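Glucose-resistance amylase regulator (Weissella paramesenteroides ATCC 33313, PDB 4RK6) binds D-glucose between the two lobes of its periplasmic-binding-protein-like core and probably acts as a DNA-binding transcriptional regulator of the LacI family. Local coordinates at residues A[80-83]-A[84-88]; A[106-110]-A[111-115]; A[194-197]-A[198-202]. One frame throughout, in Å; residues are numbered along the deposited sequence.

Contact 1 of 3, residues A[80-83]-A[84-88]; sequences WMID and KLLEE
Four successive backbone bonds join residues 80-83 to 84-88 in the i to i+4 pattern of an alpha-helix: Lys84 N to Trp80 O, Leu85 N to Met81 O, Leu86 N to Ile82 O and Glu87 N to Asp83 O. The straightest is Leu86 N to Ile82 O, 3.0 Å with an N-H...O angle of 174°.

The apolar pairs run side by side and point the same way. CG of selenomethionine Met81 lies 3.9 Å from Leu85 CD1, and Ile82 CG2 lies 3.9 Å from Leu86 CD1.

Trp80 holds its indole between the backbone N and the carbonyl carbon (chi1 59°); the ring carries Met81 CB over one face, while Lys84 CD approaches CE3 of Trp80 obliquely at 4.1 Å. Its NE1 is hydrogen-bonded to Glu52.

Among the acids, Glu87 OE2 stands 4.2 Å from Asp83 OD1. Two like charges this near probably disfavour each other somewhat.

The chemistry implies an amphipathic helix of a beta-alpha-beta crossover: Leu85 and Leu86 pack on strand 91-95, Leu85 also on strand 69-72, and Met81 on helix 52-64, whereas Glu87 is exposed and Asp83 is tied to Gln102 by a hydrogen bond.

Contact 2 of 3, residues A[106-110]-A[111-115]; sequences VTSNE and FEMMN
Met113 N bonds to Asn109 O at 3.0 Å and Met114 N to Glu110 O at 3.1 Å, the first turn of helix 110-123 as the chain leaves strand 104-108. Asn109 is the N-cap. With CG anti to the backbone N (chi1 -172°), its amide oxygen OD1 swings back over the turn and accepts from Glu112 N at 3.0 Å. That bond is nearly straight (167°), its donor somewhat tilted from the amide plane. A water extends the cap: it donates to OD1 and accepts from Phe111 N at 2.9 Å. The side chain of Glu112 crosses that of Asn109 at about a right angle, CB to CB 3.9 Å.

On another side of the turn, selenomethionine Met113 bends at its last torsion and lays its methyl CE against the carboxylate of Glu110, 3.5 Å from CD and nearly equidistant from both oxygens. The same methyl lies 3.8 Å from Ser108 CB. Glu110 forms a salt bridge with Arg145, which hydrogen-bonds the glucose, and Ser108 OG is hydrogen-bonded to Gln242, another residue of the sugar pocket. The chemistry thus implies two roles for one turn: the Asn109 amide and the water take up the N-H groups of Glu112 and Phe111, while Glu110 and Ser108 act as a second shell that probably helps position the sugar-binding side chains.

Contact 3 of 3, residues A[194-197]-A[198-202]; sequences IATA and DMVGQ. With GLC (alpha-D-glucopyranose), chain C.
Asp198, whose CB lies 3.7 Å from Ala197 C, opens helix 198-210 and makes the strongest polar links of this turn, all to residues beyond it. Its OD1 is hydrogen-bonded to Thr223 OG1 and Gly226 N, and its OD2 to Leu227 N, so three bonds hold this buried carboxylate and fix its rotation. Thr196 OG1 is hydrogen-bonded to His170 ND1 and to Asp134 N.

Within the turn, Ala197 O receives two weak backbone hydrogen bonds, from Val200 N at 3.1 Å with a strongly bent angle of 126°, and from Gly201 N, straighter at 158° but long at 3.4 Å. Ala197 occupies the N-cap position, and its methyl side chain brings no polar atom to the helix start.

Glucose meets the turn through carbon: its C6 lies 3.7 Å from Ala197 CB and equally far from Thr196 O. The apolar Ala197 methyl and the Thr196 carbonyl line the pocket beside the hydroxymethyl carbon, whereas Asp225 and Arg145 are among the residues that hydrogen-bond the sugar.

Further out, Val200 wedges its two methyls back against the incoming chain. CG1, anti to the backbone N (chi1 175°), touches Ala195 CB at 3.7 Å, and CG2 stands 4.3 Å from Ala197 CB. Ala195 CB also rests 3.6 Å from Gly201 N, directly against the helix backbone.

The turn is the strand-to-helix connection of the unit 192-195, 198-210, 220-223. Strand 192-195 runs between strands 129-132 and 220-223; Ile194 packs on helix 110-123, and Met199 and Gln202 reach Gln228 and Ile232 of the second subunit.

Overall arrangement
Along the chain the three contacts follow in series, and they spread across the two lobes of the LacI-type, periplasmic-binding-protein-like fold. Contact 1, on helix 79-87, lies in one lobe, its centre 27 Å from that of contact 2 and 34 Å from that of contact 3. Contact 2 is where strand 104-108 passes into helix 110-123, one of the crossings between lobes. Contact 3 belongs to the other lobe; it reaches the same sheet as contact 2 and touches it, Met114 SE lying 4.1 Å from Ile194 CD1. Both border the glucose site: Glu110 comes within about 4 Å of the sugar, and Thr196 and Ala197 belong to its pocket. Contact 1 touches neither; its nearest atoms are about 12 Å from contact 2 and about 22 Å from contact 3.

Contact 1 of 3, residues A[80-83]-A[84-88]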
loop_
_atom_site.group_PDB
_atom_site.type_symbol
_atom_site.label_atom_id
_atom_site.label_comp_id
_atom_site.label_asym_id
_atom_site.label_seq_id
_atom_site.Cartn_x
_atom_site.Cartn_y
_atom_site.Cartn_z
ATOM N N TRP A 80 19.743 21.134 4.663
ATOM C CA TRP A 80 19.234 22.487 4.803
ATOM C C TRP A 80 17.794 22.507 5.340
ATOM O O TRP A 80 17.428 23.449 6.011
ATOM C CB TRP A 80 19.345 23.320 3.496
ATOM C CG TRP A 80 18.622 22.754 2.289
ATOM C CD1 TRP A 80 19.185 22.095 1.231
ATOM C CD2 TRP A 80 17.212 22.821 2.018
ATOM N NE1 TRP A 80 18.214 21.733 0.323
ATOM C CE2 TRP A 80 16.995 22.164 0.781
ATOM C CE3 TRP A 80 16.117 23.372 2.697
ATOM C CZ2 TRP A 80 15.719 22.039 0.212
ATOM C CZ3 TRP A 80 14.844 23.240 2.135
ATOM C CH2 TRP A 80 14.661 22.569 0.909
HETATM N N MSE A 81 16.999 21.484 5.039
HETATM C CA MSE A 81 15.608 21.416 5.533
HETATM C C MSE A 81 15.593 21.167 7.023
HETATM O O MSE A 81 14.851 21.802 7.742
HETATM C CB MSE A 81 14.776 20.313 4.823
HETATM C CG MSE A 81 13.292 20.418 5.194
HETATM SE SE MSE A 81 12.361 18.950 4.256
HETATM C CE MSE A 81 12.643 19.698 2.469
ATOM N N ILE A 82 16.432 20.240 7.478
ATOM C CA ILE A 82 16.545 19.926 8.901
ATOM C C ILE A 82 17.024 21.176 9.624
ATOM O O ILE A 82 16.391 21.632 10.574
ATOM C CB ILE A 82 17.508 18.747 9.153
ATOM C CG1 ILE A 82 16.929 17.451 8.582
ATOM C CG2 ILE A 82 17.785 18.588 10.649
ATOM C CD1 ILE A 82 17.946 16.338 8.432
ATOM N N ASP A 83 18.121 21.762 9.148
ATOM C CA ASP A 83 18.617 23.007 9.727
ATOM C C ASP A 83 17.589 24.139 9.736
ATOM O O ASP A 83 17.388 24.752 10.765
ATOM C CB ASP A 83 19.900 23.490 9.038
ATOM C CG ASP A 83 21.117 22.672 9.427
ATOM O OD1 ASP A 83 21.400 22.561 10.649
ATOM O OD2 ASP A 83 21.797 22.148 8.503
ATOM N N LYS A 84 16.942 24.420 8.604
ATOM C CA LYS A 84 15.971 25.515 8.566
ATOM C C LYS A 84 14.804 25.288 9.544
ATOM O O LYS A 84 14.347 26.224 10.209
ATOM C CB LYS A 84 15.464 25.758 7.134
ATOM C CG LYS A 84 16.470 26.525 6.265
ATOM C CD LYS A 84 15.889 26.788 4.879
ATOM C CE LYS A 84 16.469 28.021 4.207
ATOM N NZ LYS A 84 16.201 29.263 4.980
ATOM N N LEU A 85 14.363 24.052 9.678
ATOM C CA LEU A 85 13.257 23.764 10.613
ATOM C C LEU A 85 13.709 23.944 12.047
ATOM O O LEU A 85 13.067 24.644 12.825
ATOM C CB LEU A 85 12.684 22.358 10.395
ATOM C CG LEU A 85 11.954 22.185 9.062
ATOM C CD1 LEU A 85 11.816 20.712 8.766
ATOM C CD2 LEU A 85 10.592 22.862 9.064
ATOM N N LEU A 86 14.861 23.378 12.398
ATOM C CA LEU A 86 15.378 23.551 13.752
ATOM C C LEU A 86 15.572 25.024 14.088
ATOM O O LEU A 86 15.314 25.449 15.204
ATOM C CB LEU A 86 16.695 22.805 13.926
ATOM C CG LEU A 86 16.683 21.277 13.875
ATOM C CD1 LEU A 86 18.113 20.752 13.830
ATOM C CD2 LEU A 86 15.952 20.680 15.072
ATOM N N GLU A 87 16.015 25.797 13.098
ATOM C CA GLU A 87 16.282 27.218 13.283
ATOM C C GLU A 87 14.996 28.036 13.423
ATOM O O GLU A 87 15.047 29.169 13.888
ATOM C CB GLU A 87 17.172 27.735 12.153
ATOM C CG GLU A 87 18.561 27.100 12.182
ATOM C CD GLU A 87 19.389 27.356 10.942
ATOM O OE1 GLU A 87 19.005 28.238 10.137
ATOM O OE2 GLU A 87 20.417 26.669 10.775
ATOM N N GLU A 88 13.853 27.449 13.058
ATOM C CA GLU A 88 12.531 28.064 13.315
ATOM C C GLU A 88 11.913 27.562 14.625
ATOM O O GLU A 88 10.741 27.812 14.895
ATOM C CB GLU A 88 11.553 27.782 12.158
ATOM C CG GLU A 88 11.974 28.314 10.801
ATOM C CD GLU A 88 11.848 29.821 10.658
ATOM O OE1 GLU A 88 12.461 30.367 9.716
ATOM O OE2 GLU A 88 11.143 30.464 11.466
#

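Contact 2 of 3, residues A[106-110]-A[111-115]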
loop_
_atom_site.group_PDB
_atom_site.type_symbol
_atom_site.label_atom_id
_atom_site.label_comp_id
_atom_site.label_asym_id
_atom_site.label_seq_id
_atom_site.Cartn_x
_atom_site.Cartn_y
_atom_site.Cartn_z
ATOM N N VAL A 106 13.689 7.504 16.172
ATOM C CA VAL A 106 13.067 6.292 16.685
ATOM C C VAL A 106 13.088 5.261 15.560
ATOM O O VAL A 106 12.640 5.560 14.429
ATOM C CB VAL A 106 11.608 6.538 17.112
ATOM C CG1 VAL A 106 11.041 5.254 17.710
ATOM C CG2 VAL A 106 11.533 7.693 18.111
ATOM N N THR A 107 13.610 4.080 15.869
ATOM C CA THR A 107 13.912 3.090 14.837
ATOM C C THR A 107 14.019 1.696 15.417
ATOM O O THR A 107 14.313 1.508 16.613
ATOM C CB THR A 107 15.229 3.474 14.093
ATOM O OG1 THR A 107 15.502 2.556 13.022
ATOM C CG2 THR A 107 16.427 3.473 15.048
ATOM N N SER A 108 13.790 0.692 14.573
ATOM C CA SER A 108 14.242 -0.651 14.891
ATOM C C SER A 108 15.762 -0.621 14.853
ATOM O O SER A 108 16.352 0.150 14.082
ATOM C CB SER A 108 13.698 -1.669 13.868
ATOM O OG SER A 108 12.263 -1.675 13.849
ATOM N N ASN A 109 16.396 -1.484 15.634
ATOM C CA ASN A 109 17.838 -1.587 15.612
ATOM C C ASN A 109 18.318 -2.404 14.421
ATOM O O ASN A 109 18.142 -3.616 14.384
ATOM C CB ASN A 109 18.364 -2.192 16.912
ATOM C CG ASN A 109 19.884 -2.144 17.020
ATOM O OD1 ASN A 109 20.620 -2.788 16.271
ATOM N ND2 ASN A 109 20.365 -1.398 18.011
ATOM N N GLU A 110 18.943 -1.730 13.466
ATOM C CA GLU A 110 19.272 -2.349 12.181
ATOM C C GLU A 110 20.248 -3.517 12.307
ATOM O O GLU A 110 20.041 -4.558 11.693
ATOM C CB GLU A 110 19.785 -1.305 11.184
ATOM C CG GLU A 110 18.701 -0.422 10.592
ATOM C CD GLU A 110 17.982 -1.069 9.406
ATOM O OE1 GLU A 110 18.406 -2.147 8.924
ATOM O OE2 GLU A 110 17.015 -0.462 8.939
ATOM N N PHE A 111 21.304 -3.380 13.108
ATOM C CA PHE A 111 22.227 -4.488 13.218
ATOM C C PHE A 111 21.585 -5.687 13.907
ATOM O O PHE A 111 21.821 -6.823 13.514
ATOM C CB PHE A 111 23.537 -4.110 13.913
ATOM C CG PHE A 111 24.504 -5.248 13.957
ATOM C CD1 PHE A 111 25.236 -5.598 12.822
ATOM C CD2 PHE A 111 24.617 -6.030 15.098
ATOM C CE1 PHE A 111 26.078 -6.688 12.837
ATOM C CE2 PHE A 111 25.469 -7.117 15.117
ATOM C CZ PHE A 111 26.200 -7.445 13.986
ATOM N N GLU A 112 20.801 -5.441 14.951
ATOM C CA GLU A 112 20.120 -6.533 15.642
ATOM C C GLU A 112 19.177 -7.280 14.712
ATOM O O GLU A 112 19.119 -8.525 14.754
ATOM C CB GLU A 112 19.346 -6.000 16.838
ATOM C CG GLU A 112 18.839 -7.059 17.799
ATOM C CD GLU A 112 18.109 -6.453 18.989
ATOM O OE1 GLU A 112 16.972 -6.881 19.268
ATOM O OE2 GLU A 112 18.663 -5.539 19.641
HETATM N N MSE A 113 18.421 -6.535 13.893
HETATM C CA MSE A 113 17.517 -7.178 12.905
HETATM C C MSE A 113 18.304 -8.075 12.017
HETATM O O MSE A 113 18.005 -9.275 11.896
HETATM C CB MSE A 113 16.776 -6.183 12.016
HETATM C CG MSE A 113 15.697 -5.428 12.779
HETATM SE SE MSE A 113 14.469 -4.588 11.492
HETATM C CE MSE A 113 15.643 -3.079 10.974
HETATM N N MSE A 114 19.349 -7.526 11.407
HETATM C CA MSE A 114 20.135 -8.293 10.437
HETATM C C MSE A 114 20.834 -9.456 11.070
HETATM O O MSE A 114 20.856 -10.562 10.525
HETATM C CB MSE A 114 21.174 -7.422 9.755
HETATM C CG MSE A 114 21.963 -8.184 8.701
HETATM SE SE MSE A 114 20.815 -8.667 7.166
HETATM C CE MSE A 114 20.429 -6.845 6.598
ATOM N N ASN A 115 21.440 -9.220 12.220
ATOM C CA ASN A 115 22.133 -10.273 12.907
ATOM C C ASN A 115 21.201 -11.418 13.351
ATOM O O ASN A 115 21.585 -12.574 13.279
ATOM C CB ASN A 115 22.902 -9.703 14.079
ATOM C CG ASN A 115 23.880 -10.681 14.631
ATOM O OD1 ASN A 115 24.809 -11.102 13.938
ATOM N ND2 ASN A 115 23.660 -11.096 15.876
HETATM O O HOH W 1 22.219 -0.946 14.490
#

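Contact 3 of 3, residues A[194-197]-A[198-202]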
loop_
_atom_site.group_PDB
_atom_site.type_symbol
_atom_site.label_atom_id
_atom_site.label_comp_id
_atom_site.label_asym_id
_atom_site.label_seq_id
_atom_site.Cartn_x
_atom_site.Cartn_y
_atom_site.Cartn_z
ATOM N N ILE A 194 18.151 -13.006 1.962
ATOM C CA ILE A 194 17.567 -12.068 2.902
ATOM C C ILE A 194 17.054 -10.917 2.062
ATOM O O ILE A 194 17.818 -10.228 1.382
ATOM C CB ILE A 194 18.595 -11.563 3.924
ATOM C CG1 ILE A 194 19.131 -12.743 4.739
ATOM C CG2 ILE A 194 17.954 -10.532 4.826
ATOM C CD1 ILE A 194 20.272 -12.428 5.675
ATOM N N ALA A 195 15.747 -10.709 2.082
ATOM C CA ALA A 195 15.117 -9.677 1.274
ATOM C C ALA A 195 14.954 -8.399 2.076
ATOM O O ALA A 195 14.391 -8.442 3.172
ATOM C CB ALA A 195 13.756 -10.193 0.810
ATOM N N THR A 196 15.381 -7.248 1.543
ATOM C CA THR A 196 15.391 -6.015 2.343
ATOM C C THR A 196 14.001 -5.403 2.541
ATOM O O THR A 196 13.840 -4.470 3.329
ATOM C CB THR A 196 16.307 -4.912 1.757
ATOM O OG1 THR A 196 15.816 -4.491 0.474
ATOM C CG2 THR A 196 17.702 -5.394 1.658
ATOM N N ALA A 197 13.012 -5.915 1.813
ATOM C CA ALA A 197 11.613 -5.541 2.034
ATOM C C ALA A 197 10.730 -6.687 1.633
ATOM O O ALA A 197 11.144 -7.569 0.875
ATOM C CB ALA A 197 11.251 -4.289 1.264
ATOM N N ASP A 198 9.515 -6.728 2.179
ATOM C CA ASP A 198 8.605 -7.841 1.893
ATOM C C ASP A 198 8.372 -8.105 0.384
ATOM O O ASP A 198 8.354 -9.265 -0.050
ATOM C CB ASP A 198 7.245 -7.634 2.559
ATOM C CG ASP A 198 7.349 -7.465 4.073
ATOM O OD1 ASP A 198 8.246 -8.059 4.722
ATOM O OD2 ASP A 198 6.495 -6.722 4.588
HETATM N N MSE A 199 8.208 -7.038 -0.398
HETATM C CA MSE A 199 7.901 -7.165 -1.840
HETATM C C MSE A 199 9.073 -7.802 -2.563
HETATM O O MSE A 199 8.874 -8.519 -3.519
HETATM C CB MSE A 199 7.531 -5.816 -2.463
HETATM C CG MSE A 199 6.055 -5.538 -2.294
HETATM SE SE MSE A 199 5.097 -6.768 -3.495
HETATM C CE MSE A 199 3.431 -5.741 -3.293
ATOM N N VAL A 200 10.300 -7.581 -2.085
ATOM C CA VAL A 200 11.462 -8.242 -2.673
ATOM C C VAL A 200 11.280 -9.751 -2.525
ATOM O O VAL A 200 11.527 -10.518 -3.461
ATOM C CB VAL A 200 12.778 -7.778 -2.021
ATOM C CG1 VAL A 200 13.971 -8.565 -2.555
ATOM C CG2 VAL A 200 12.967 -6.284 -2.197
ATOM N N GLY A 201 10.848 -10.189 -1.344
ATOM C CA GLY A 201 10.582 -11.593 -1.081
ATOM C C GLY A 201 9.492 -12.164 -1.981
ATOM O O GLY A 201 9.599 -13.276 -2.482
ATOM N N GLN A 202 8.447 -11.378 -2.212
ATOM C CA GLN A 202 7.396 -11.810 -3.117
ATOM C C GLN A 202 7.940 -11.994 -4.558
ATOM O O GLN A 202 7.526 -12.912 -5.291
ATOM C CB GLN A 202 6.248 -10.824 -3.075
ATOM C CG GLN A 202 5.102 -11.157 -3.987
ATOM C CD GLN A 202 4.325 -12.361 -3.515
ATOM O OE1 GLN A 202 3.456 -12.245 -2.631
ATOM N NE2 GLN A 202 4.620 -13.524 -4.090
HETATM C C1 GLC C . 12.772 2.040 4.665
HETATM C C2 GLC C . 12.828 1.850 6.180
HETATM C C3 GLC C . 13.204 0.442 6.592
HETATM C C4 GLC C . 12.379 -0.566 5.788
HETATM C C5 GLC C . 12.692 -0.354 4.306
HETATM C C6 GLC C . 11.894 -1.304 3.416
HETATM O O1 GLC C . 14.063 2.249 4.241
HETATM O O2 GLC C . 13.787 2.732 6.762
HETATM O O3 GLC C . 12.902 0.354 7.980
HETATM O O4 GLC C . 12.664 -1.864 6.216
HETATM O O5 GLC C . 12.311 0.936 3.905
HETATM O O6 GLC C . 10.523 -1.099 3.560
#